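Local coordinates for cytosol aminopeptidase (Staphylococcus aureus subsp. aureus, PDB 3KZW), which probably removes N-terminal amino acids from peptides as a metal-dependent aminopeptidase of the leucyl (cytosol) aminopeptidase family, assembled from six subunits, at residues M209-L214 against T302-M307; Y287-Y292 against E337-E342; S293-N298 against N363-G368. One frame throughout, in Å; residues are numbered along the deposited sequence.

Contact 1: M209-L214 against T302-M307; sequences MPPNVL and TMKFDM
With CG set between the backbone N and the carbonyl carbon (chi1 66°) and the rest of the chain extended, Lys304 runs past Met209 to Pro211, its methylenes lying against Pro211 and the carbonyl of Met209. Met307 begins with a similar first torsion (chi1 43°), but its chain bends at both following bonds and curls the methyl toward Leu214. The nearest alpha carbons belong to Pro211 and Lys304.

The pyrrolidine ring of Pro211 offers its CD to Lys304 CB, at 3.8 Å, the ring and the lysine chain crossing obliquely. Further along, Lys304 CD stands 3.5 Å from Met209 O. The ammonium group passes beyond this and is hydrogen-bonded to the carbonyl of Asn208, the last residue of helix 188-208. At the other end of the contact, Leu214 CD2 meets Met307 CE at 3.8 Å, the two side chains at about a right angle; Phe206 and Phe219 also pack on both residues.

Between these patches a water sits 2.7 Å from Met209 O and 2.9 Å from Lys304 O; it may bridge the loops, though it has more acceptors near it than protons to give. Within 209-214, Pro210 O accepts from both Val213 N and Leu214 N, which folds that loop into a tight turn. A second subunit approaches too, its Ile449 packing on Pro210 and Lys304.

The chemistry is thus mostly apolar, lysine serving as a hydrocarbon arm: direct contact rests mostly on carbon, with one carbonyl oxygen against the lysine chain, while polar links are a possible water bridge and the ammonium bond to Asn208, just before the loop.

Contact 2: Y287-Y292 against E337-E342; sequences YDSGGY and ENMINE. With PO4 (phosphate ion), chain T.
Asp288 and Asn338 project side by side from neighbouring parallel strands, pointing the same way, with carboxylate and amide planes only 17° apart. Asn338 ND2 donates to Asp288 OD1 at 2.8 Å, on the syn side though 29° out of the carboxylate plane; ND2 also reaches Thr364 O. Next to this pair, Asn338 N donates to Tyr287 O (2.9 Å).

Ser289 then grips Asn338 O twice, through its N at 3.1 Å in the carbonyl plane and through OG at 2.6 Å from a tilted position. Away from the Asp288 side, Met339 CE touches the edge of the Tyr287 ring at CD2, 3.5 Å, the two side chains at about a right angle.

Farther along, Ile340 CG2 rests over one face of the Tyr292 ring, a CH-pi contact 3.9 Å from the centroid. The hydroxyl of Tyr292 meets Asn341 O at 3.0 Å, above the carbonyl plane, and bonds to Ile340 N of the third subunit. Glu342 N of each of three subunits binds one phosphate, probably from the crystallisation liquor.

The arrangement is that of parallel strand ends in the central sheet of a leucyl aminopeptidase catalytic domain, their loops continuing into a three-fold subunit junction.

Contact 3: S293-N298 against N363-G368; sequences SIKTKN and NTDAEG
Ser293 and Thr364 bring two loops together, alpha carbons 5.3 Å apart, where the chain 363-366 makes a type I turn. They exchange bonds: Ser293 N donates to Thr364 OG1 at 2.8 Å, and Thr364 N to Ser293 OG at 3.2 Å, so each hydroxyl receives the other residue's amide. Thr364 OG1 is also a probable hydrogen-bond partner of Gly290 O, which ties the preceding glycine loop to the same spot.

Asn363, its CG anti to the backbone N (chi1 -177°), turns OD1 back over the turn, where it accepts from Asp365 N at 3.0 Å, the donor lying above the amide's carbonyl plane: an Asx turn. The same OD1 stands 3.3 Å from Ser293 CB. Farther on, Lys295 bends near its end and comes across Asp365 at about a right angle, NZ forming a salt bridge with OD1 (2.5 Å). The same ammonium pairs with Asp288 OD2, so it lies between two carboxylates. Lys297 of the third subunit adds a long, weak ion pair to Asp365 OD2 and a weak hydrogen bond to Ser293 O.

Residues 363-368 spell Asn-Thr-Asp-Ala-Glu-Gly, the start of the signature sequence of the leucyl aminopeptidase family. In relatives its aspartate and glutamate ligate a pair of catalytic metal ions, and the lysine at the place of Lys295 lines the same site, consistent with this being the active centre.

In the fold
All three contacts are buried within the catalytic domain, yet they differ in chemistry. Contact 1, nearest the chain's centre, wedges two helix-linking loops together mainly through carbon. Contact 2 joins strand ends by main-chain and side-chain hydrogen bonds and runs outward to the meeting of three subunits. Contact 3, about 8 Å from contact 2 centre to centre, is polar and charged. Their segments alternate along the chain. Asp306 from contact 1, Asp288 from contact 2, and Asp365 and Glu367 from contact 3 gather their carboxylates in one place, consistent with the two-metal site of relatives, although the side chain of Asp288 is about 13 Å from a modelled sodium ion.

Contact 1: M209-L214 against T302-M307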
loop_
_atom_site.group_PDB
_atom_site.type_symbol
_atom_site.label_atom_id
_atom_site.label_comp_id
_atom_site.label_asym_id
_atom_site.label_seq_id
_atom_site.Cartn_x
_atom_site.Cartn_y
_atom_site.Cartn_z
ATOM N N MET A 209 -23.454 19.748 11.725
ATOM C CA MET A 209 -24.583 18.836 11.868
ATOM C C MET A 209 -24.213 17.425 11.408
ATOM O O MET A 209 -23.614 17.268 10.342
ATOM C CB MET A 209 -25.763 19.350 11.047
ATOM C CG MET A 209 -27.114 19.053 11.658
ATOM S SD MET A 209 -27.541 20.239 12.943
ATOM C CE MET A 209 -28.089 21.626 11.923
ATOM N N PRO A 210 -24.559 16.397 12.216
ATOM C CA PRO A 210 -24.294 15.001 11.855
ATOM C C PRO A 210 -25.048 14.596 10.591
ATOM O O PRO A 210 -26.196 15.007 10.412
ATOM C CB PRO A 210 -24.830 14.213 13.055
ATOM C CG PRO A 210 -24.916 15.184 14.162
ATOM C CD PRO A 210 -25.211 16.502 13.532
ATOM N N PRO A 211 -24.409 13.795 9.716
ATOM C CA PRO A 211 -24.990 13.411 8.424
ATOM C C PRO A 211 -26.251 12.547 8.532
ATOM O O PRO A 211 -27.057 12.526 7.605
ATOM C CB PRO A 211 -23.863 12.628 7.747
ATOM C CG PRO A 211 -23.009 12.152 8.852
ATOM C CD PRO A 211 -23.068 13.213 9.904
ATOM N N ASN A 212 -26.419 11.842 9.646
ATOM C CA ASN A 212 -27.644 11.083 9.874
ATOM C C ASN A 212 -28.807 11.969 10.332
ATOM O O ASN A 212 -29.958 11.529 10.355
ATOM C CB ASN A 212 -27.409 9.914 10.844
ATOM C CG ASN A 212 -26.962 10.366 12.222
ATOM O OD1 ASN A 212 -26.056 11.186 12.362
ATOM N ND2 ASN A 212 -27.587 9.816 13.248
ATOM N N VAL A 213 -28.494 13.216 10.685
ATOM C CA VAL A 213 -29.502 14.213 11.049
ATOM C C VAL A 213 -29.757 15.164 9.873
ATOM O O VAL A 213 -30.906 15.367 9.474
ATOM C CB VAL A 213 -29.097 15.012 12.317
ATOM C CG1 VAL A 213 -30.138 16.074 12.647
ATOM C CG2 VAL A 213 -28.905 14.077 13.504
ATOM N N LEU A 214 -28.685 15.738 9.323
ATOM C CA LEU A 214 -28.797 16.638 8.176
ATOM C C LEU A 214 -28.669 15.886 6.848
ATOM O O LEU A 214 -27.568 15.674 6.332
ATOM C CB LEU A 214 -27.782 17.788 8.255
ATOM C CG LEU A 214 -28.026 18.958 7.294
ATOM C CD1 LEU A 214 -29.055 19.929 7.856
ATOM C CD2 LEU A 214 -26.733 19.685 6.979
ATOM N N THR A 302 -14.714 13.070 8.835
ATOM C CA THR A 302 -15.062 14.479 8.589
ATOM C C THR A 302 -15.684 14.758 7.207
ATOM O O THR A 302 -15.569 15.869 6.684
ATOM C CB THR A 302 -13.868 15.451 8.858
ATOM O OG1 THR A 302 -12.845 15.258 7.872
ATOM C CG2 THR A 302 -13.287 15.242 10.255
ATOM N N MET A 303 -16.353 13.758 6.630
ATOM C CA MET A 303 -16.998 13.921 5.321
ATOM C C MET A 303 -18.409 14.512 5.380
ATOM O O MET A 303 -19.065 14.670 4.347
ATOM C CB MET A 303 -16.977 12.618 4.510
ATOM C CG MET A 303 -15.635 12.351 3.837
ATOM S SD MET A 303 -15.119 13.715 2.774
ATOM C CE MET A 303 -13.350 13.754 3.059
ATOM N N LYS A 304 -18.865 14.843 6.587
ATOM C CA LYS A 304 -20.090 15.623 6.764
ATOM C C LYS A 304 -19.847 17.073 6.334
ATOM O O LYS A 304 -20.794 17.832 6.104
ATOM C CB LYS A 304 -20.577 15.557 8.217
ATOM C CG LYS A 304 -19.652 16.210 9.238
ATOM C CD LYS A 304 -20.279 16.228 10.619
ATOM C CE LYS A 304 -19.331 16.835 11.636
ATOM N NZ LYS A 304 -19.884 16.777 13.013
ATOM N N PHE A 305 -18.569 17.439 6.224
ATOM C CA PHE A 305 -18.153 18.780 5.811
ATOM C C PHE A 305 -18.092 18.938 4.290
ATOM O O PHE A 305 -17.585 19.938 3.780
ATOM C CB PHE A 305 -16.793 19.134 6.425
ATOM C CG PHE A 305 -16.785 19.176 7.930
ATOM C CD1 PHE A 305 -17.778 19.854 8.634
ATOM C CD2 PHE A 305 -15.760 18.564 8.646
ATOM C CE1 PHE A 305 -17.762 19.900 10.029
ATOM C CE2 PHE A 305 -15.734 18.608 10.040
ATOM C CZ PHE A 305 -16.738 19.278 10.731
ATOM N N ASP A 306 -18.615 17.954 3.564
ATOM C CA ASP A 306 -18.598 17.998 2.105
ATOM C C ASP A 306 -19.720 18.873 1.541
ATOM O O ASP A 306 -19.875 18.980 0.320
ATOM C CB ASP A 306 -18.663 16.586 1.514
ATOM C CG ASP A 306 -17.800 16.439 0.271
ATOM O OD1 ASP A 306 -16.667 16.979 0.274
ATOM O OD2 ASP A 306 -18.244 15.785 -0.705
ATOM N N MET A 307 -20.497 19.488 2.433
ATOM C CA MET A 307 -21.551 20.423 2.039
ATOM C C MET A 307 -21.276 21.850 2.525
ATOM O O MET A 307 -22.166 22.702 2.486
ATOM C CB MET A 307 -22.936 19.935 2.497
ATOM C CG MET A 307 -23.002 19.361 3.910
ATOM S SD MET A 307 -22.671 20.544 5.231
ATOM C CE MET A 307 -24.079 21.650 5.098
HETATM O O HOH W 1 -23.107 18.182 7.853
#

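Contact 2: Y287-Y292 against E337-E342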
loop_
_atom_site.group_PDB
_atom_site.type_symbol
_atom_site.label_atom_id
_atom_site.label_comp_id
_atom_site.label_asym_id
_atom_site.label_seq_id
_atom_site.Cartn_x
_atom_site.Cartn_y
_atom_site.Cartn_z
ATOM N N TYR A 287 -23.248 13.957 2.717
ATOM C CA TYR A 287 -22.229 12.964 3.053
ATOM C C TYR A 287 -21.639 12.313 1.812
ATOM O O TYR A 287 -22.365 11.933 0.892
ATOM C CB TYR A 287 -22.773 11.889 3.990
ATOM C CG TYR A 287 -21.672 11.091 4.651
ATOM C CD1 TYR A 287 -21.024 11.573 5.784
ATOM C CD2 TYR A 287 -21.264 9.867 4.129
ATOM C CE1 TYR A 287 -20.011 10.853 6.384
ATOM C CE2 TYR A 287 -20.253 9.137 4.725
ATOM C CZ TYR A 287 -19.630 9.635 5.853
ATOM O OH TYR A 287 -18.622 8.913 6.450
ATOM N N ASP A 288 -20.317 12.176 1.807
ATOM C CA ASP A 288 -19.596 11.581 0.690
ATOM C C ASP A 288 -18.823 10.346 1.152
ATOM O O ASP A 288 -17.806 10.460 1.842
ATOM C CB ASP A 288 -18.647 12.618 0.069
ATOM C CG ASP A 288 -17.985 12.130 -1.217
ATOM O OD1 ASP A 288 -18.460 11.134 -1.807
ATOM O OD2 ASP A 288 -16.986 12.759 -1.645
ATOM N N SER A 289 -19.322 9.169 0.779
ATOM C CA SER A 289 -18.612 7.914 1.027
ATOM C C SER A 289 -17.662 7.591 -0.123
ATOM O O SER A 289 -16.773 6.745 0.006
ATOM C CB SER A 289 -19.598 6.765 1.220
ATOM O OG SER A 289 -20.282 6.463 0.020
ATOM N N GLY A 290 -17.865 8.274 -1.246
ATOM C CA GLY A 290 -17.076 8.054 -2.447
ATOM C C GLY A 290 -17.812 7.203 -3.460
ATOM O O GLY A 290 -17.386 7.091 -4.609
ATOM N N GLY A 291 -18.926 6.612 -3.034
ATOM C CA GLY A 291 -19.674 5.674 -3.866
ATOM C C GLY A 291 -18.890 4.388 -4.034
ATOM O O GLY A 291 -18.130 4.002 -3.146
ATOM N N TYR A 292 -19.060 3.727 -5.175
ATOM C CA TYR A 292 -18.325 2.493 -5.458
ATOM C C TYR A 292 -16.816 2.709 -5.551
ATOM O O TYR A 292 -16.040 1.780 -5.330
ATOM C CB TYR A 292 -18.876 1.787 -6.702
ATOM C CG TYR A 292 -20.014 0.839 -6.390
ATOM C CD1 TYR A 292 -19.762 -0.453 -5.924
ATOM C CD2 TYR A 292 -21.341 1.234 -6.547
ATOM C CE1 TYR A 292 -20.802 -1.331 -5.629
ATOM C CE2 TYR A 292 -22.388 0.362 -6.256
ATOM C CZ TYR A 292 -22.111 -0.919 -5.797
ATOM O OH TYR A 292 -23.142 -1.785 -5.506
ATOM N N GLU A 337 -26.598 12.806 -1.264
ATOM C CA GLU A 337 -25.794 11.963 -0.386
ATOM C C GLU A 337 -25.171 10.841 -1.219
ATOM O O GLU A 337 -25.884 10.016 -1.792
ATOM C CB GLU A 337 -26.661 11.396 0.743
ATOM C CG GLU A 337 -25.893 10.950 1.976
ATOM C CD GLU A 337 -26.791 10.337 3.045
ATOM O OE1 GLU A 337 -26.896 10.921 4.145
ATOM O OE2 GLU A 337 -27.392 9.273 2.788
ATOM N N ASN A 338 -23.842 10.828 -1.296
ATOM C CA ASN A 338 -23.110 9.870 -2.131
ATOM C C ASN A 338 -22.909 8.528 -1.429
ATOM O O ASN A 338 -21.971 8.366 -0.650
ATOM C CB ASN A 338 -21.759 10.465 -2.560
ATOM C CG ASN A 338 -21.120 9.717 -3.726
ATOM O OD1 ASN A 338 -21.736 8.853 -4.349
ATOM N ND2 ASN A 338 -19.876 10.057 -4.025
ATOM N N MET A 339 -23.788 7.570 -1.723
ATOM C CA MET A 339 -23.841 6.291 -1.003
ATOM C C MET A 339 -23.754 5.076 -1.930
ATOM O O MET A 339 -23.908 5.198 -3.146
ATOM C CB MET A 339 -25.127 6.208 -0.176
ATOM C CG MET A 339 -25.267 7.251 0.928
ATOM S SD MET A 339 -24.547 6.757 2.505
ATOM C CE MET A 339 -22.877 7.351 2.317
ATOM N N ILE A 340 -23.509 3.905 -1.340
ATOM C CA ILE A 340 -23.446 2.640 -2.074
ATOM C C ILE A 340 -24.715 1.824 -1.831
ATOM O O ILE A 340 -25.119 1.625 -0.682
ATOM C CB ILE A 340 -22.222 1.782 -1.642
ATOM C CG1 ILE A 340 -20.913 2.540 -1.854
ATOM C CG2 ILE A 340 -22.192 0.450 -2.395
ATOM C CD1 ILE A 340 -19.721 1.915 -1.162
ATOM N N ASN A 341 -25.335 1.359 -2.913
ATOM C CA ASN A 341 -26.433 0.392 -2.827
ATOM C C ASN A 341 -26.591 -0.414 -4.120
ATOM O O ASN A 341 -25.746 -0.331 -5.013
ATOM C CB ASN A 341 -27.751 1.066 -2.393
ATOM C CG ASN A 341 -28.506 1.713 -3.546
ATOM O OD1 ASN A 341 -27.924 2.111 -4.555
ATOM N ND2 ASN A 341 -29.817 1.822 -3.393
ATOM N N GLU A 342 -27.675 -1.184 -4.209
ATOM C CA GLU A 342 -27.943 -2.069 -5.349
ATOM C C GLU A 342 -28.023 -1.363 -6.706
ATOM O O GLU A 342 -27.862 -2.005 -7.746
ATOM C CB GLU A 342 -29.224 -2.884 -5.110
ATOM C CG GLU A 342 -30.509 -2.060 -5.049
ATOM C CD GLU A 342 -31.754 -2.909 -4.851
ATOM O OE1 GLU A 342 -32.847 -2.456 -5.251
ATOM O OE2 GLU A 342 -31.648 -4.026 -4.300
HETATM P P PO4 T . -30.137 -1.611 -0.688
HETATM O O1 PO4 T . -29.821 -0.282 -0.059
HETATM O O2 PO4 T . -31.629 -1.756 -0.855
HETATM O O3 PO4 T . -29.456 -1.686 -2.027
HETATM O O4 PO4 T . -29.604 -2.713 0.186
#

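Contact 3: S293-N298 against N363-G368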
loop_
_atom_site.group_PDB
_atom_site.type_symbol
_atom_site.label_atom_id
_atom_site.label_comp_id
_atom_site.label_asym_id
_atom_site.label_seq_id
_atom_site.Cartn_x
_atom_site.Cartn_y
_atom_site.Cartn_z
ATOM N N SER A 293 -16.406 3.935 -5.866
ATOM C CA SER A 293 -15.014 4.346 -5.708
ATOM C C SER A 293 -14.806 4.767 -4.247
ATOM O O SER A 293 -14.551 5.940 -3.940
ATOM C CB SER A 293 -14.674 5.480 -6.672
ATOM O OG SER A 293 -15.004 5.130 -8.004
ATOM N N ILE A 294 -14.923 3.781 -3.361
ATOM C CA ILE A 294 -14.997 3.982 -1.916
ATOM C C ILE A 294 -13.732 4.616 -1.319
ATOM O O ILE A 294 -12.614 4.333 -1.758
ATOM C CB ILE A 294 -15.373 2.644 -1.195
ATOM C CG1 ILE A 294 -15.765 2.888 0.269
ATOM C CG2 ILE A 294 -14.259 1.592 -1.342
ATOM C CD1 ILE A 294 -16.543 1.758 0.906
ATOM N N LYS A 295 -13.932 5.485 -0.330
ATOM C CA LYS A 295 -12.839 6.118 0.404
ATOM C C LYS A 295 -12.214 5.154 1.413
ATOM O O LYS A 295 -12.834 4.162 1.804
ATOM C CB LYS A 295 -13.348 7.358 1.138
ATOM C CG LYS A 295 -13.654 8.542 0.249
ATOM C CD LYS A 295 -14.565 9.516 0.971
ATOM C CE LYS A 295 -14.266 10.958 0.585
ATOM N NZ LYS A 295 -14.658 11.286 -0.804
ATOM N N THR A 296 -10.985 5.455 1.832
ATOM C CA THR A 296 -10.317 4.695 2.892
ATOM C C THR A 296 -10.916 5.054 4.260
ATOM O O THR A 296 -11.749 5.961 4.360
ATOM C CB THR A 296 -8.785 4.939 2.902
ATOM O OG1 THR A 296 -8.514 6.328 3.132
ATOM C CG2 THR A 296 -8.153 4.504 1.580
ATOM N N LYS A 297 -10.495 4.339 5.304
ATOM C CA LYS A 297 -10.978 4.581 6.669
ATOM C C LYS A 297 -10.796 6.043 7.083
ATOM O O LYS A 297 -11.771 6.719 7.432
ATOM C CB LYS A 297 -10.287 3.641 7.669
ATOM C CG LYS A 297 -10.818 2.200 7.675
ATOM C CD LYS A 297 -10.053 1.329 8.669
ATOM C CE LYS A 297 -10.861 0.109 9.105
ATOM N NZ LYS A 297 -11.020 -0.936 8.044
ATOM N N ASN A 298 -9.557 6.534 7.015
ATOM C CA ASN A 298 -9.245 7.933 7.339
ATOM C C ASN A 298 -9.841 8.927 6.338
ATOM O O ASN A 298 -10.032 10.103 6.659
ATOM C CB ASN A 298 -7.728 8.140 7.444
ATOM C CG ASN A 298 -7.071 7.208 8.459
ATOM O OD1 ASN A 298 -7.716 6.718 9.389
ATOM N ND2 ASN A 298 -5.775 6.961 8.282
ATOM N N ASN A 363 -15.073 7.846 -12.111
ATOM C CA ASN A 363 -14.742 7.900 -10.693
ATOM C C ASN A 363 -15.921 8.497 -9.931
ATOM O O ASN A 363 -16.251 9.673 -10.102
ATOM C CB ASN A 363 -13.468 8.732 -10.490
ATOM C CG ASN A 363 -12.997 8.779 -9.038
ATOM O OD1 ASN A 363 -13.622 8.226 -8.133
ATOM N ND2 ASN A 363 -11.877 9.454 -8.817
ATOM N N THR A 364 -16.560 7.678 -9.098
ATOM C CA THR A 364 -17.745 8.109 -8.350
ATOM C C THR A 364 -17.404 9.033 -7.177
ATOM O O THR A 364 -18.292 9.662 -6.599
ATOM C CB THR A 364 -18.589 6.910 -7.847
ATOM O OG1 THR A 364 -17.793 6.085 -6.988
ATOM C CG2 THR A 364 -19.110 6.079 -9.018
ATOM N N ASP A 365 -16.121 9.114 -6.834
ATOM C CA ASP A 365 -15.655 10.023 -5.791
ATOM C C ASP A 365 -15.457 11.440 -6.346
ATOM O O ASP A 365 -15.244 12.393 -5.590
ATOM C CB ASP A 365 -14.368 9.495 -5.146
ATOM C CG ASP A 365 -14.070 10.145 -3.797
ATOM O OD1 ASP A 365 -14.942 10.868 -3.260
ATOM O OD2 ASP A 365 -12.955 9.929 -3.273
ATOM N N ALA A 366 -15.533 11.568 -7.667
ATOM C CA ALA A 366 -15.578 12.869 -8.321
ATOM C C ALA A 366 -17.038 13.293 -8.507
ATOM O O ALA A 366 -17.467 13.638 -9.613
ATOM C CB ALA A 366 -14.846 12.819 -9.651
ATOM N N GLU A 367 -17.792 13.262 -7.408
ATOM C CA GLU A 367 -19.234 13.516 -7.425
ATOM C C GLU A 367 -19.572 15.010 -7.410
ATOM O O GLU A 367 -20.623 15.420 -7.913
ATOM C CB GLU A 367 -19.926 12.783 -6.260
ATOM C CG GLU A 367 -19.917 13.498 -4.895
ATOM C CD GLU A 367 -18.530 13.629 -4.257
ATOM O OE1 GLU A 367 -17.669 12.744 -4.449
ATOM O OE2 GLU A 367 -18.309 14.625 -3.533
ATOM N N GLY A 368 -18.673 15.811 -6.843
ATOM C CA GLY A 368 -18.901 17.240 -6.664
ATOM C C GLY A 368 -19.074 17.981 -7.971
ATOM O O GLY A 368 -20.022 18.747 -8.135
#